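Local coordinates for A-type flavoprotein (Giardia intestinalis, PDB 2Q9U), which binds FMN and carries a mu-oxo-diiron centre, and as a flavodiiron protein probably transfers electrons from the flavin to reduce dioxygen, at residues 48-53 with 78-83; 64-69 with 99-104. All coordinates share one frame; numbering follows the deposited sequence.

Interaction 1: residues 48-53 with 78-83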
loop_
_atom_site.group_PDB
_atom_site.type_symbol
_atom_site.label_atom_id
_atom_site.label_comp_id
_atom_site.label_asym_id
_atom_site.label_seq_id
_atom_site.Cartn_x
_atom_site.Cartn_y
_atom_site.Cartn_z
ATOM N N ASP A 48 12.635 33.815 -29.033
ATOM C CA ASP A 48 12.351 34.598 -30.230
ATOM C C ASP A 48 12.300 36.091 -29.857
ATOM O O ASP A 48 12.583 36.465 -28.709
ATOM C CB ASP A 48 11.052 34.127 -30.910
ATOM C CG ASP A 48 11.100 34.251 -32.435
ATOM O OD1 ASP A 48 11.791 35.168 -32.967
ATOM O OD2 ASP A 48 10.447 33.428 -33.108
ATOM N N GLU A 49 11.945 36.935 -30.826
ATOM C CA GLU A 49 11.893 38.381 -30.591
ATOM C C GLU A 49 10.899 38.721 -29.479
ATOM O O GLU A 49 11.124 39.646 -28.684
ATOM C CB GLU A 49 11.547 39.115 -31.901
ATOM C CG GLU A 49 12.677 39.000 -32.943
ATOM C CD GLU A 49 12.251 39.462 -34.338
ATOM O OE1 GLU A 49 11.300 40.276 -34.443
ATOM O OE2 GLU A 49 12.865 38.999 -35.330
ATOM N N CYS A 50 9.813 37.949 -29.412
ATOM C CA CYS A 50 8.864 38.009 -28.297
ATOM C C CYS A 50 9.023 36.711 -27.506
ATOM O O CYS A 50 8.439 35.692 -27.898
ATOM C CB CYS A 50 7.443 38.061 -28.842
ATOM S SG CYS A 50 7.066 39.504 -29.865
ATOM N N PRO A 51 9.848 36.722 -26.442
ATOM C CA PRO A 51 10.151 35.471 -25.742
ATOM C C PRO A 51 8.867 34.855 -25.181
ATOM O O PRO A 51 8.060 35.565 -24.553
ATOM C CB PRO A 51 11.106 35.921 -24.620
ATOM C CG PRO A 51 11.763 37.190 -25.168
ATOM C CD PRO A 51 10.560 37.866 -25.838
ATOM N N THR A 52 8.672 33.552 -25.433
ATOM C CA THR A 52 7.367 32.935 -25.225
ATOM C C THR A 52 7.488 31.650 -24.414
ATOM O O THR A 52 8.383 30.846 -24.669
ATOM C CB THR A 52 6.688 32.667 -26.570
ATOM O OG1 THR A 52 6.384 33.928 -27.196
ATOM C CG2 THR A 52 5.398 31.861 -26.421
ATOM N N VAL A 53 6.588 31.495 -23.447
ATOM C CA VAL A 53 6.463 30.266 -22.644
ATOM C C VAL A 53 5.171 29.564 -23.024
ATOM O O VAL A 53 4.116 30.195 -23.130
ATOM C CB VAL A 53 6.479 30.547 -21.130
ATOM C CG1 VAL A 53 6.295 29.237 -20.303
ATOM C CG2 VAL A 53 7.786 31.237 -20.739
ATOM N N ILE A 78 9.752 38.030 -20.612
ATOM C CA ILE A 78 8.761 37.154 -21.236
ATOM C C ILE A 78 7.591 38.003 -21.739
ATOM O O ILE A 78 6.971 38.749 -20.953
ATOM C CB ILE A 78 8.270 36.054 -20.238
ATOM C CG1 ILE A 78 9.468 35.223 -19.716
ATOM C CG2 ILE A 78 7.148 35.180 -20.879
ATOM C CD1 ILE A 78 10.205 34.370 -20.797
ATOM N N LYS A 79 7.317 37.916 -23.039
ATOM C CA LYS A 79 6.205 38.665 -23.671
ATOM C C LYS A 79 4.880 37.893 -23.688
ATOM O O LYS A 79 3.819 38.482 -23.486
ATOM C CB LYS A 79 6.576 39.109 -25.102
ATOM C CG LYS A 79 5.384 39.716 -25.941
ATOM C CD LYS A 79 4.880 41.052 -25.332
ATOM C CE LYS A 79 3.652 41.610 -26.065
ATOM N NZ LYS A 79 3.320 42.962 -25.483
ATOM N N TYR A 80 4.944 36.582 -23.951
ATOM C CA TYR A 80 3.740 35.742 -24.023
ATOM C C TYR A 80 3.885 34.468 -23.189
ATOM O O TYR A 80 4.948 33.801 -23.187
ATOM C CB TYR A 80 3.406 35.339 -25.472
ATOM C CG TYR A 80 3.118 36.514 -26.384
ATOM C CD1 TYR A 80 1.971 37.301 -26.204
ATOM C CD2 TYR A 80 3.988 36.843 -27.421
ATOM C CE1 TYR A 80 1.714 38.400 -27.043
ATOM C CE2 TYR A 80 3.730 37.929 -28.269
ATOM C CZ TYR A 80 2.595 38.706 -28.063
ATOM O OH TYR A 80 2.357 39.783 -28.907
ATOM N N VAL A 81 2.812 34.138 -22.492
ATOM C CA VAL A 81 2.648 32.801 -21.882
ATOM C C VAL A 81 1.392 32.210 -22.501
ATOM O O VAL A 81 0.275 32.710 -22.295
ATOM C CB VAL A 81 2.522 32.855 -20.359
ATOM C CG1 VAL A 81 2.417 31.427 -19.784
ATOM C CG2 VAL A 81 3.710 33.596 -19.750
ATOM N N VAL A 82 1.599 31.164 -23.288
ATOM C CA VAL A 82 0.534 30.483 -23.978
ATOM C C VAL A 82 0.030 29.331 -23.112
ATOM O O VAL A 82 0.804 28.446 -22.727
ATOM C CB VAL A 82 1.015 29.914 -25.328
ATOM C CG1 VAL A 82 -0.055 29.040 -25.968
ATOM C CG2 VAL A 82 1.500 31.039 -26.292
ATOM N N MET A 83 -1.279 29.320 -22.876
ATOM C CA MET A 83 -1.940 28.297 -22.058
ATOM C C MET A 83 -2.893 27.456 -22.896
ATOM O O MET A 83 -3.839 27.971 -23.461
ATOM C CB MET A 83 -2.686 28.966 -20.875
ATOM C CG MET A 83 -1.760 29.666 -19.857
ATOM S SD MET A 83 -0.505 28.612 -19.091
ATOM C CE MET A 83 -1.513 27.523 -18.083
#

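Interaction 2: residues 64-69 with 99-104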
loop_
_atom_site.group_PDB
_atom_site.type_symbol
_atom_site.label_atom_id
_atom_site.label_comp_id
_atom_site.label_asym_id
_atom_site.label_seq_id
_atom_site.Cartn_x
_atom_site.Cartn_y
_atom_site.Cartn_z
ATOM N N GLU A 64 10.737 25.805 -9.209
ATOM C CA GLU A 64 11.576 25.074 -10.171
ATOM C C GLU A 64 11.339 25.503 -11.625
ATOM O O GLU A 64 12.297 25.763 -12.383
ATOM C CB GLU A 64 11.375 23.568 -9.994
ATOM C CG GLU A 64 12.326 22.728 -10.875
ATOM C CD GLU A 64 12.135 21.208 -10.736
ATOM O OE1 GLU A 64 11.343 20.714 -9.890
ATOM O OE2 GLU A 64 12.787 20.500 -11.525
ATOM N N TRP A 65 10.070 25.570 -12.015
ATOM C CA TRP A 65 9.632 26.038 -13.325
ATOM C C TRP A 65 10.132 27.471 -13.586
ATOM O O TRP A 65 10.688 27.784 -14.660
ATOM C CB TRP A 65 8.105 25.985 -13.343
ATOM C CG TRP A 65 7.408 26.565 -14.563
ATOM C CD1 TRP A 65 7.534 26.153 -15.871
ATOM C CD2 TRP A 65 6.429 27.627 -14.572
ATOM N NE1 TRP A 65 6.710 26.907 -16.675
ATOM C CE2 TRP A 65 6.027 27.812 -15.912
ATOM C CE3 TRP A 65 5.889 28.461 -13.577
ATOM C CZ2 TRP A 65 5.090 28.806 -16.299
ATOM C CZ3 TRP A 65 4.953 29.441 -13.958
ATOM C CH2 TRP A 65 4.566 29.598 -15.304
ATOM N N LEU A 66 9.955 28.346 -12.604
ATOM C CA LEU A 66 10.394 29.742 -12.782
ATOM C C LEU A 66 11.923 29.795 -12.926
ATOM O O LEU A 66 12.438 30.598 -13.723
ATOM C CB LEU A 66 9.916 30.592 -11.598
ATOM C CG LEU A 66 8.389 30.801 -11.562
ATOM C CD1 LEU A 66 7.926 31.440 -10.234
ATOM C CD2 LEU A 66 7.905 31.628 -12.776
ATOM N N SER A 67 12.620 28.933 -12.176
ATOM C CA SER A 67 14.089 28.860 -12.225
ATOM C C SER A 67 14.583 28.442 -13.607
ATOM O O SER A 67 15.532 29.031 -14.138
ATOM C CB SER A 67 14.655 27.932 -11.143
ATOM O OG SER A 67 14.467 28.526 -9.869
ATOM N N ARG A 68 13.941 27.421 -14.181
ATOM C CA ARG A 68 14.252 27.010 -15.548
ATOM C C ARG A 68 13.985 28.099 -16.584
ATOM O O ARG A 68 14.811 28.335 -17.466
ATOM C CB ARG A 68 13.511 25.722 -15.916
ATOM C CG ARG A 68 13.914 24.533 -15.046
ATOM C CD ARG A 68 13.319 23.271 -15.666
ATOM N NE ARG A 68 13.443 22.117 -14.784
ATOM C CZ ARG A 68 14.560 21.419 -14.627
ATOM N NH1 ARG A 68 15.662 21.776 -15.290
ATOM N NH2 ARG A 68 14.570 20.367 -13.801
ATOM N N ILE A 69 12.849 28.780 -16.464
ATOM C CA ILE A 69 12.560 29.901 -17.366
ATOM C C ILE A 69 13.605 31.022 -17.230
ATOM O O ILE A 69 14.143 31.496 -18.223
ATOM C CB ILE A 69 11.135 30.493 -17.145
ATOM C CG1 ILE A 69 10.082 29.448 -17.531
ATOM C CG2 ILE A 69 10.908 31.712 -18.069
ATOM C CD1 ILE A 69 8.648 29.805 -17.058
ATOM N N HIS A 99 1.887 37.001 -11.560
ATOM C CA HIS A 99 2.425 38.376 -11.502
ATOM C C HIS A 99 3.920 38.466 -11.763
ATOM O O HIS A 99 4.431 39.550 -12.054
ATOM C CB HIS A 99 2.172 39.013 -10.138
ATOM C CG HIS A 99 0.853 39.695 -10.024
ATOM N ND1 HIS A 99 0.417 40.629 -10.940
ATOM C CD2 HIS A 99 -0.129 39.580 -9.099
ATOM C CE1 HIS A 99 -0.777 41.065 -10.576
ATOM N NE2 HIS A 99 -1.134 40.436 -9.469
ATOM N N LYS A 100 4.627 37.343 -11.646
ATOM C CA LYS A 100 6.074 37.362 -11.824
ATOM C C LYS A 100 6.468 37.645 -13.259
ATOM O O LYS A 100 7.588 38.107 -13.520
ATOM C CB LYS A 100 6.731 36.086 -11.286
ATOM C CG LYS A 100 6.481 35.931 -9.770
ATOM C CD LYS A 100 7.225 34.776 -9.180
ATOM C CE LYS A 100 6.970 34.656 -7.658
ATOM N NZ LYS A 100 7.724 33.480 -7.103
ATOM N N PHE A 101 5.554 37.371 -14.188
ATOM C CA PHE A 101 5.754 37.722 -15.571
ATOM C C PHE A 101 5.242 39.150 -15.772
ATOM O O PHE A 101 4.138 39.368 -16.285
ATOM C CB PHE A 101 5.034 36.715 -16.481
ATOM C CG PHE A 101 5.481 35.293 -16.268
ATOM C CD1 PHE A 101 6.651 34.816 -16.880
ATOM C CD2 PHE A 101 4.746 34.438 -15.449
ATOM C CE1 PHE A 101 7.067 33.490 -16.684
ATOM C CE2 PHE A 101 5.149 33.110 -15.241
ATOM C CZ PHE A 101 6.311 32.634 -15.868
ATOM N N THR A 102 6.066 40.116 -15.351
ATOM C CA THR A 102 5.669 41.543 -15.271
ATOM C C THR A 102 5.121 42.084 -16.569
ATOM O O THR A 102 4.166 42.882 -16.598
ATOM C CB THR A 102 6.881 42.459 -14.970
ATOM O OG1 THR A 102 7.863 41.751 -14.215
ATOM C CG2 THR A 102 6.421 43.665 -14.196
ATOM N N ASN A 103 5.759 41.680 -17.657
ATOM C CA ASN A 103 5.438 42.233 -18.955
ATOM C C ASN A 103 4.712 41.300 -19.896
ATOM O O ASN A 103 4.511 41.644 -21.066
ATOM C CB ASN A 103 6.706 42.795 -19.591
ATOM C CG ASN A 103 7.149 44.081 -18.926
ATOM O OD1 ASN A 103 6.370 45.043 -18.821
ATOM N ND2 ASN A 103 8.383 44.113 -18.476
ATOM N N ALA A 104 4.280 40.138 -19.383
ATOM C CA ALA A 104 3.676 39.117 -20.229
ATOM C C ALA A 104 2.191 39.330 -20.474
ATOM O O ALA A 104 1.496 39.890 -19.644
ATOM C CB ALA A 104 3.911 37.722 -19.609
#

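Interaction 1: residues 48-53 with 78-83
Strands 52-54 and 80-82 are the two parallel strands of a beta-alpha-beta unit in the metallo-beta-lactamase-like domain, joined by helix 62-72, and this contact is the start of their pairing. Three backbone acceptors carry it. The carbonyl oxygen of Pro51 receives Lys79 N at 2.9 Å, in the carbonyl plane, and also a weak, longer bond from Tyr80 N, so two successive amides converge on one oxygen just ahead of the regular strand. Val53 N then donates to Tyr80 O at 2.8 Å, and Val53 O takes Val82 N at 2.7 Å, nearly along its C=O axis. Val53 thus bonds through both N and O to the residues flanking Val81, the alternation expected of parallel strands, with Thr52 opposite Tyr80 and Val53 opposite Val81. Within the seven-stranded mixed sheet, strand 80-82 continues this parallel order to strand 105-108, whereas on its other side strand 52-54 meets strand 39-46 in antiparallel fashion.

Thr52 and Tyr80 point to the same face of the sheet. Thr52 OG1, anti to its own carbonyl carbon (chi1 -66°), lies in the plane of the Tyr80 ring at its edge, 3.8 Å from CD2, and donates to Cys50 O at 2.8 Å from above that carbonyl plane. Cys50 comes at the same ring obliquely, its CB 3.8 Å from Tyr80 CE2, while its SG makes a sulfur-aromatic contact. Lys79 CG lies over one face of the ring, offset toward the rim; a bend at chi2 (66°) carries the rest of its chain away from 48-53. On the opposite face of the sheet, Val53 CG2 meets Ile78 CD1 at 4.0 Å, and both side chains also touch Ile69 of the connecting helix.

Interaction 2: residues 64-69 with 99-104
Apolar contacts dominate where the loop before strand 105-108 reaches helix 62-72, and nearly all converge on the tip of Phe101. Its CZ lies 3.5 Å from Trp65 CH2, 3.6 Å from Leu66 CD2 and 3.9 Å from Ile69 CD1. Ile69 CD1 comes in at the edge of the phenyl ring, near its plane, while Leu66 CD2 approaches obliquely. Ile69 CD1 also covers one face of the Trp65 indole, offset toward the rim, so a single methyl touches both aromatics.

The aromatic pair itself is oblique, the ring planes of Trp65 and Phe101 standing at 61° with the far corner of the indole against the end of the phenyl ring. With CG anti to the backbone N (chi1 174°), the indole of Trp65 reaches Phe101 with its six-membered ring, while NE1 is hydrogen-bonded to Ser43 OG.

The other branch of Leu66, CD1, packs 3.6 Å from Lys100 CD, crossing the extended lysine chain at about a right angle; Lys100 NZ forms a salt bridge with Glu63. Phe101 is the centre of an inverse gamma turn and opens the type I turn to Ala104. Helix 94-97 flanks the site through Leu94 against Trp65 and His97 against Leu66, while strand 17-24 meets Ile69 through Val20.

Overall arrangement
Interactions 1 and 2 lie in the same metallo-beta-lactamase-like domain, their centres 11 Å apart, and away from the annotated diiron and FMN sites. Their segments alternate along the chain: strand 52-54, helix 62-72, strand 80-82, then the loop that enters strand 105-108. Interaction 1 pairs the two strands of the beta-alpha-beta unit, whereas interaction 2 joins its connecting helix to the approach to the next parallel strand. Ile78 links them directly, its CD1 packing 3.9 Å from Ile69 CG2 and its CB 3.9 Å from Phe101 CD1. Through Ile78, the strand pair, the crossover helix and the following loop pack against one another.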